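Local coordinates for tRNA nucleotidyl transferase-related protein (Thermotoga maritima, PDB 3H38), which probably adds the CCA end to tRNA as a magnesium-dependent nucleotidyltransferase, this chain being the C-terminal, class II CCA-adding part of a longer protein, at residues 160-171 with 190-200. Residues are numbered along the deposited sequence; the frame is centred on the assembly and turned at random.
Sequences EGVIRVLHTLSF and FRIEETTERLL
Gly161 CA sits over the centre of the Phe190 ring, 3.3 Å from its centroid, as a CH-pi contact. Val162 N lies over the same face, nearer the rim. Ile163 CD1 meets the ring edge, 3.8 Å from CD1 of Phe190. The ring reaches Gly161 because CG of Phe190 is anti to the carbonyl carbon (chi1 -79°). With an alanine in place of Phe190, Gly161 CA would probably lose its aromatic cover and Ile163 CD1 its neighbour at the ring edge.

Beside the ring, two short parallel strands pair. Arg191 N donates to Gly161 O, Ile163 N to Arg191 O (2.8 Å), and Glu193 N to Ile163 O.

Glu193 then caps helix 194-205: its OE1 accepts from Thr195 N at 3.0 Å, from above the carboxylate plane. That carboxylate stacks on the Arg164 guanidinium, planes 19° apart. The salt bridge is long, NH2 of Arg164 to OE1 of Glu193 3.8 Å, and no N-H points at the oxygen. Arg164 NH1 also forms a salt bridge with Asp157.

Further along, Phe171 packs against the same helix. Its CD2 touches Leu199 CB at 3.6 Å, and Leu200 CA lies over one ring face. Phe171 also touches Arg177, a nucleotide-binding residue, which Ser170 OG bonds.

Helix 177-187 covers Ile163 and Ile192. Strand 191-192 and helix 194-205 belong to the probable RNA-binding part of this polymerase family. Strands 162-163 and 191-192, with helix 177-187 between them, form a right-handed beta-alpha-beta crossover.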
ATOM      1  N   GLU A 160       0.454  -5.765  26.056  1.00 44.87           N
ATOM      2  CA  GLU A 160       0.959  -7.116  25.819  1.00 44.64           C
ATOM      3  C   GLU A 160       1.345  -7.338  24.366  1.00 44.54           C
ATOM      4  O   GLU A 160       1.731  -8.462  23.974  1.00 40.05           O
ATOM      5  CB  GLU A 160      -0.074  -8.151  26.248  1.00 45.82           C
ATOM      6  CG  GLU A 160      -0.570  -7.900  27.645  1.00 61.95           C
ATOM      7  CD  GLU A 160      -1.058  -9.151  28.339  1.00 73.01           C
ATOM      8  OE1 GLU A 160      -1.110  -9.138  29.594  1.00 76.37           O
ATOM      9  OE2 GLU A 160      -1.386 -10.134  27.635  1.00 71.65           O
ATOM     10  N   GLY A 161       1.239  -6.264  23.576  1.00 32.53           N
ATOM     11  CA  GLY A 161       1.649  -6.292  22.178  1.00 29.64           C
ATOM     12  C   GLY A 161       0.886  -7.307  21.350  1.00 31.52           C
ATOM     13  O   GLY A 161       1.498  -8.041  20.548  1.00 38.39           O
ATOM     14  N   VAL A 162      -0.445  -7.331  21.524  1.00 27.67           N
ATOM     15  CA  VAL A 162      -1.291  -8.402  20.985  1.00 34.44           C
ATOM     16  C   VAL A 162      -2.299  -7.946  19.929  1.00 38.55           C
ATOM     17  O   VAL A 162      -2.954  -6.910  20.072  1.00 39.14           O
ATOM     18  CB  VAL A 162      -2.021  -9.168  22.124  1.00 46.27           C
ATOM     19  CG1 VAL A 162      -3.399  -9.629  21.684  1.00 44.79           C
ATOM     20  CG2 VAL A 162      -1.191 -10.350  22.578  1.00 40.73           C
ATOM     21  N   ILE A 163      -2.390  -8.719  18.852  1.00 40.66           N
ATOM     22  CA  ILE A 163      -3.440  -8.545  17.860  1.00 35.72           C
ATOM     23  C   ILE A 163      -4.488  -9.617  18.113  1.00 41.38           C
ATOM     24  O   ILE A 163      -4.190 -10.801  18.015  1.00 46.08           O
ATOM     25  CB  ILE A 163      -2.922  -8.683  16.419  1.00 35.19           C
ATOM     26  CG1 ILE A 163      -1.813  -7.666  16.146  1.00 37.83           C
ATOM     27  CG2 ILE A 163      -4.085  -8.509  15.412  1.00 26.27           C
ATOM     28  CD1 ILE A 163      -2.281  -6.228  16.315  1.00 29.37           C
ATOM     29  N   ARG A 164      -5.700  -9.190  18.455  1.00 41.02           N
ATOM     30  CA  ARG A 164      -6.775 -10.101  18.829  1.00 42.61           C
ATOM     31  C   ARG A 164      -8.083  -9.638  18.184  1.00 36.66           C
ATOM     32  O   ARG A 164      -8.417  -8.463  18.240  1.00 38.49           O
ATOM     33  CB  ARG A 164      -6.929 -10.146  20.362  1.00 33.24           C
ATOM     34  CG  ARG A 164      -7.782 -11.288  20.873  1.00 26.33           C
ATOM     35  CD  ARG A 164      -8.172 -11.108  22.344  1.00 31.94           C
ATOM     36  NE  ARG A 164      -7.015 -10.743  23.163  1.00 43.41           N
ATOM     37  CZ  ARG A 164      -6.355 -11.553  23.994  1.00 40.58           C
ATOM     38  NH1 ARG A 164      -5.325 -11.088  24.689  1.00 47.53           N
ATOM     39  NH2 ARG A 164      -6.722 -12.814  24.153  1.00 33.77           N
ATOM     40  N   VAL A 165      -8.813 -10.562  17.568  1.00 36.56           N
ATOM     41  CA  VAL A 165     -10.131 -10.252  17.018  1.00 36.23           C
ATOM     42  C   VAL A 165     -11.205 -10.222  18.124  1.00 36.12           C
ATOM     43  O   VAL A 165     -11.028 -10.814  19.210  1.00 28.01           O
ATOM     44  CB  VAL A 165     -10.544 -11.260  15.899  1.00 27.36           C
ATOM     45  CG1 VAL A 165      -9.659 -11.108  14.663  1.00 20.92           C
ATOM     46  CG2 VAL A 165     -10.554 -12.700  16.427  1.00 20.51           C
ATOM     47  N   LEU A 166     -12.321  -9.551  17.844  1.00 25.21           N
ATOM     48  CA  LEU A 166     -13.374  -9.384  18.858  1.00 34.00           C
ATOM     49  C   LEU A 166     -14.356 -10.545  19.032  1.00 25.86           C
ATOM     50  O   LEU A 166     -15.081 -10.581  20.023  1.00 39.05           O
ATOM     51  CB  LEU A 166     -14.172  -8.097  18.614  1.00 46.88           C
ATOM     52  CG  LEU A 166     -13.460  -6.795  18.226  1.00 50.33           C
ATOM     53  CD1 LEU A 166     -14.378  -5.624  18.506  1.00 45.27           C
ATOM     54  CD2 LEU A 166     -12.167  -6.623  18.968  1.00 53.20           C
ATOM     55  N   HIS A 167     -14.420 -11.463  18.066  1.00 30.99           N
ATOM     56  CA  HIS A 167     -15.294 -12.650  18.151  1.00 32.74           C
ATOM     57  C   HIS A 167     -14.823 -13.726  17.188  1.00 36.55           C
ATOM     58  O   HIS A 167     -13.990 -13.459  16.295  1.00 30.41           O
ATOM     59  CB  HIS A 167     -16.740 -12.305  17.800  1.00 26.07           C
ATOM     60  CG  HIS A 167     -16.909 -11.840  16.392  1.00 25.88           C
ATOM     61  ND1 HIS A 167     -16.760 -10.524  16.018  1.00 24.89           N
ATOM     62  CD2 HIS A 167     -17.187 -12.531  15.250  1.00 27.86           C
ATOM     63  CE1 HIS A 167     -16.954 -10.411  14.711  1.00 27.90           C
ATOM     64  NE2 HIS A 167     -17.202 -11.617  14.227  1.00 34.07           N
ATOM     65  N   THR A 168     -15.406 -14.919  17.339  1.00 22.63           N
ATOM     66  CA  THR A 168     -15.011 -16.123  16.578  1.00 27.28           C
ATOM     67  C   THR A 168     -15.197 -16.149  15.055  1.00 28.70           C
ATOM     68  O   THR A 168     -14.539 -16.918  14.374  1.00 29.75           O
ATOM     69  CB  THR A 168     -15.666 -17.392  17.163  1.00 34.41           C
ATOM     70  OG1 THR A 168     -15.119 -17.621  18.461  1.00 46.91           O
ATOM     71  CG2 THR A 168     -15.355 -18.627  16.308  1.00 44.67           C
ATOM     72  N   LEU A 169     -16.081 -15.332  14.519  1.00 32.04           N
ATOM     73  CA  LEU A 169     -16.387 -15.386  13.099  1.00 23.85           C
ATOM     74  C   LEU A 169     -15.722 -14.215  12.409  1.00 20.07           C
ATOM     75  O   LEU A 169     -16.067 -13.849  11.277  1.00 21.13           O
ATOM     76  CB  LEU A 169     -17.911 -15.313  12.898  1.00 31.02           C
ATOM     77  CG  LEU A 169     -18.648 -16.652  12.864  1.00 39.86           C
ATOM     78  CD1 LEU A 169     -17.816 -17.793  13.461  1.00 38.36           C
ATOM     79  CD2 LEU A 169     -19.997 -16.543  13.552  1.00 28.96           C
ATOM     80  N   SER A 170     -14.771 -13.600  13.094  1.00 23.02           N
ATOM     81  CA  SER A 170     -14.224 -12.351  12.571  1.00 32.09           C
ATOM     82  C   SER A 170     -13.527 -12.513  11.210  1.00 39.35           C
ATOM     83  O   SER A 170     -13.660 -11.662  10.322  1.00 37.61           O
ATOM     84  CB  SER A 170     -13.307 -11.671  13.581  1.00 25.28           C
ATOM     85  OG  SER A 170     -12.796 -10.485  12.998  1.00 34.74           O
ATOM     86  N   PHE A 171     -12.801 -13.610  11.030  1.00 37.39           N
ATOM     87  CA  PHE A 171     -12.115 -13.812   9.760  1.00 32.06           C
ATOM     88  C   PHE A 171     -13.055 -14.265   8.669  1.00 29.32           C
ATOM     89  O   PHE A 171     -12.904 -13.864   7.519  1.00 27.12           O
ATOM     90  CB  PHE A 171     -10.958 -14.789   9.907  1.00 29.95           C
ATOM     91  CG  PHE A 171      -9.827 -14.234  10.721  1.00 25.91           C
ATOM     92  CD1 PHE A 171      -9.178 -13.074  10.307  1.00 23.59           C
ATOM     93  CD2 PHE A 171      -9.441 -14.841  11.916  1.00 22.44           C
ATOM     94  CE1 PHE A 171      -8.156 -12.511  11.058  1.00 25.08           C
ATOM     95  CE2 PHE A 171      -8.393 -14.295  12.677  1.00 28.03           C
ATOM     96  CZ  PHE A 171      -7.753 -13.130  12.242  1.00 27.63           C
ATOM     97  N   PHE A 190       3.950  -6.310  17.083  1.00 53.29           N
ATOM     98  CA  PHE A 190       2.957  -7.108  17.782  1.00 53.49           C
ATOM     99  C   PHE A 190       2.929  -8.536  17.353  1.00 47.91           C
ATOM    100  O   PHE A 190       3.471  -8.886  16.316  1.00 54.54           O
ATOM    101  CB  PHE A 190       1.578  -6.474  17.702  1.00 53.57           C
ATOM    102  CG  PHE A 190       1.401  -5.353  18.663  1.00 52.12           C
ATOM    103  CD1 PHE A 190       0.153  -4.823  18.924  1.00 45.04           C
ATOM    104  CD2 PHE A 190       2.498  -4.841  19.328  1.00 39.18           C
ATOM    105  CE1 PHE A 190       0.018  -3.792  19.807  1.00 44.91           C
ATOM    106  CE2 PHE A 190       2.367  -3.820  20.211  1.00 36.19           C
ATOM    107  CZ  PHE A 190       1.133  -3.285  20.458  1.00 43.85           C
ATOM    108  N   ARG A 191       2.319  -9.365  18.188  1.00 46.83           N
ATOM    109  CA  ARG A 191       2.110 -10.762  17.843  1.00 51.77           C
ATOM    110  C   ARG A 191       0.606 -11.051  17.816  1.00 44.48           C
ATOM    111  O   ARG A 191      -0.176 -10.464  18.576  1.00 49.03           O
ATOM    112  CB  ARG A 191       2.828 -11.681  18.837  1.00 52.76           C
ATOM    113  CG  ARG A 191       2.156 -11.724  20.230  1.00 65.94           C
ATOM    114  CD  ARG A 191       2.909 -12.634  21.196  1.00 74.37           C
ATOM    115  NE  ARG A 191       2.008 -13.510  21.941  1.00 78.01           N
ATOM    116  CZ  ARG A 191       1.612 -13.302  23.194  1.00 79.84           C
ATOM    117  NH1 ARG A 191       0.785 -14.168  23.775  1.00 71.97           N
ATOM    118  NH2 ARG A 191       2.043 -12.233  23.866  1.00 81.83           N
ATOM    119  N   ILE A 192       0.206 -11.952  16.933  1.00 36.54           N
ATOM    120  CA  ILE A 192      -1.169 -12.430  16.892  1.00 41.54           C
ATOM    121  C   ILE A 192      -1.386 -13.499  17.958  1.00 42.59           C
ATOM    122  O   ILE A 192      -0.795 -14.580  17.907  1.00 39.08           O
ATOM    123  CB  ILE A 192      -1.535 -12.952  15.490  1.00 38.99           C
ATOM    124  CG1 ILE A 192      -1.559 -11.775  14.501  1.00 43.33           C
ATOM    125  CG2 ILE A 192      -2.894 -13.693  15.514  1.00 31.74           C
ATOM    126  CD1 ILE A 192      -1.377 -12.149  13.026  1.00 39.97           C
ATOM    127  N   GLU A 193      -2.220 -13.192  18.943  1.00 40.89           N
ATOM    128  CA  GLU A 193      -2.366 -14.106  20.067  1.00 34.74           C
ATOM    129  C   GLU A 193      -2.884 -15.438  19.576  1.00 32.80           C
ATOM    130  O   GLU A 193      -3.571 -15.515  18.549  1.00 43.14           O
ATOM    131  CB  GLU A 193      -3.268 -13.509  21.153  1.00 39.83           C
ATOM    132  CG  GLU A 193      -4.728 -13.314  20.774  1.00 31.81           C
ATOM    133  CD  GLU A 193      -5.565 -14.531  21.114  1.00 47.95           C
ATOM    134  OE1 GLU A 193      -5.062 -15.408  21.868  1.00 49.61           O
ATOM    135  OE2 GLU A 193      -6.727 -14.603  20.651  1.00 53.20           O
ATOM    136  N   GLU A 194      -2.552 -16.478  20.299  1.00 34.39           N
ATOM    137  CA  GLU A 194      -2.869 -17.838  19.954  1.00 42.70           C
ATOM    138  C   GLU A 194      -4.199 -18.118  19.350  1.00 39.51           C
ATOM    139  O   GLU A 194      -4.292 -18.656  18.283  1.00 41.37           O
ATOM    140  CB  GLU A 194      -2.735 -18.696  21.177  1.00 55.18           C
ATOM    141  CG  GLU A 194      -2.295 -20.070  20.921  1.00 74.16           C
ATOM    142  CD  GLU A 194      -1.859 -20.747  22.194  1.00 93.54           C
ATOM    143  OE1 GLU A 194      -2.715 -20.991  23.051  1.00107.00           O
ATOM    144  OE2 GLU A 194      -0.657 -21.018  22.341  1.00 88.75           O
ATOM    145  N   THR A 195      -5.238 -17.813  20.081  1.00 39.09           N
ATOM    146  CA  THR A 195      -6.596 -18.114  19.632  1.00 39.85           C
ATOM    147  C   THR A 195      -6.906 -17.472  18.284  1.00 28.26           C
ATOM    148  O   THR A 195      -7.377 -18.145  17.353  1.00 35.73           O
ATOM    149  CB  THR A 195      -7.625 -17.672  20.650  1.00 43.95           C
ATOM    150  OG1 THR A 195      -7.300 -18.265  21.915  1.00 34.58           O
ATOM    151  CG2 THR A 195      -9.030 -18.098  20.186  1.00 41.33           C
ATOM    152  N   THR A 196      -6.619 -16.182  18.157  1.00 23.67           N
ATOM    153  CA  THR A 196      -6.914 -15.532  16.892  1.00 28.41           C
ATOM    154  C   THR A 196      -6.067 -16.114  15.774  1.00 33.53           C
ATOM    155  O   THR A 196      -6.555 -16.266  14.651  1.00 33.21           O
ATOM    156  CB  THR A 196      -6.998 -13.959  16.931  1.00 39.88           C
ATOM    157  OG1 THR A 196      -6.184 -13.396  15.899  1.00 45.11           O
ATOM    158  CG2 THR A 196      -6.594 -13.406  18.240  1.00 33.40           C
ATOM    159  N   GLU A 197      -4.846 -16.537  16.106  1.00 29.54           N
ATOM    160  CA  GLU A 197      -3.966 -17.179  15.120  1.00 33.36           C
ATOM    161  C   GLU A 197      -4.587 -18.463  14.547  1.00 39.91           C
ATOM    162  O   GLU A 197      -4.619 -18.683  13.323  1.00 36.73           O
ATOM    163  CB  GLU A 197      -2.565 -17.467  15.696  1.00 32.75           C
ATOM    164  CG  GLU A 197      -1.892 -18.668  15.023  1.00 40.62           C
ATOM    165  CD  GLU A 197      -0.366 -18.602  14.995  1.00 56.90           C
ATOM    166  OE1 GLU A 197       0.230 -17.879  15.819  1.00 55.78           O
ATOM    167  OE2 GLU A 197       0.242 -19.289  14.145  1.00 59.60           O
ATOM    168  N   ARG A 198      -5.064 -19.318  15.410  1.00 31.18           N
ATOM    169  CA  ARG A 198      -5.794 -20.439  14.958  1.00 35.69           C
ATOM    170  C   ARG A 198      -6.967 -20.089  14.097  1.00 35.34           C
ATOM    171  O   ARG A 198      -7.205 -20.717  13.119  1.00 47.12           O
ATOM    172  CB  ARG A 198      -6.230 -21.276  16.120  1.00 44.16           C
ATOM    173  CG  ARG A 198      -7.225 -22.274  15.763  1.00 51.39           C
ATOM    174  CD  ARG A 198      -7.141 -23.500  16.589  1.00 70.77           C
ATOM    175  NE  ARG A 198      -7.267 -24.679  15.747  1.00 93.37           N
ATOM    176  CZ  ARG A 198      -7.318 -25.928  16.189  1.00107.02           C
ATOM    177  NH1 ARG A 198      -7.424 -26.931  15.333  1.00106.62           N
ATOM    178  NH2 ARG A 198      -7.270 -26.176  17.487  1.00114.40           N
ATOM    179  N   LEU A 199      -7.725 -19.090  14.491  1.00 49.26           N
ATOM    180  CA  LEU A 199      -8.859 -18.629  13.688  1.00 42.59           C
ATOM    181  C   LEU A 199      -8.429 -18.195  12.275  1.00 38.15           C
ATOM    182  O   LEU A 199      -9.093 -18.492  11.278  1.00 36.32           O
ATOM    183  CB  LEU A 199      -9.570 -17.483  14.413  1.00 36.41           C
ATOM    184  CG  LEU A 199     -10.803 -17.764  15.293  1.00 37.20           C
ATOM    185  CD1 LEU A 199     -11.052 -19.242  15.519  1.00 30.18           C
ATOM    186  CD2 LEU A 199     -10.738 -17.016  16.628  1.00 26.12           C
ATOM    187  N   LEU A 200      -7.307 -17.493  12.212  1.00 36.11           N
ATOM    188  CA  LEU A 200      -6.726 -17.013  10.963  1.00 30.09           C
ATOM    189  C   LEU A 200      -6.410 -18.190  10.035  1.00 39.64           C
ATOM    190  O   LEU A 200      -6.771 -18.178   8.852  1.00 38.73           O
ATOM    191  CB  LEU A 200      -5.462 -16.184  11.285  1.00 30.70           C
ATOM    192  CG  LEU A 200      -4.793 -15.316  10.201  1.00 39.03           C
ATOM    193  CD1 LEU A 200      -4.251 -13.992  10.725  1.00 34.51           C
ATOM    194  CD2 LEU A 200      -3.687 -16.083   9.486  1.00 26.70           C
TER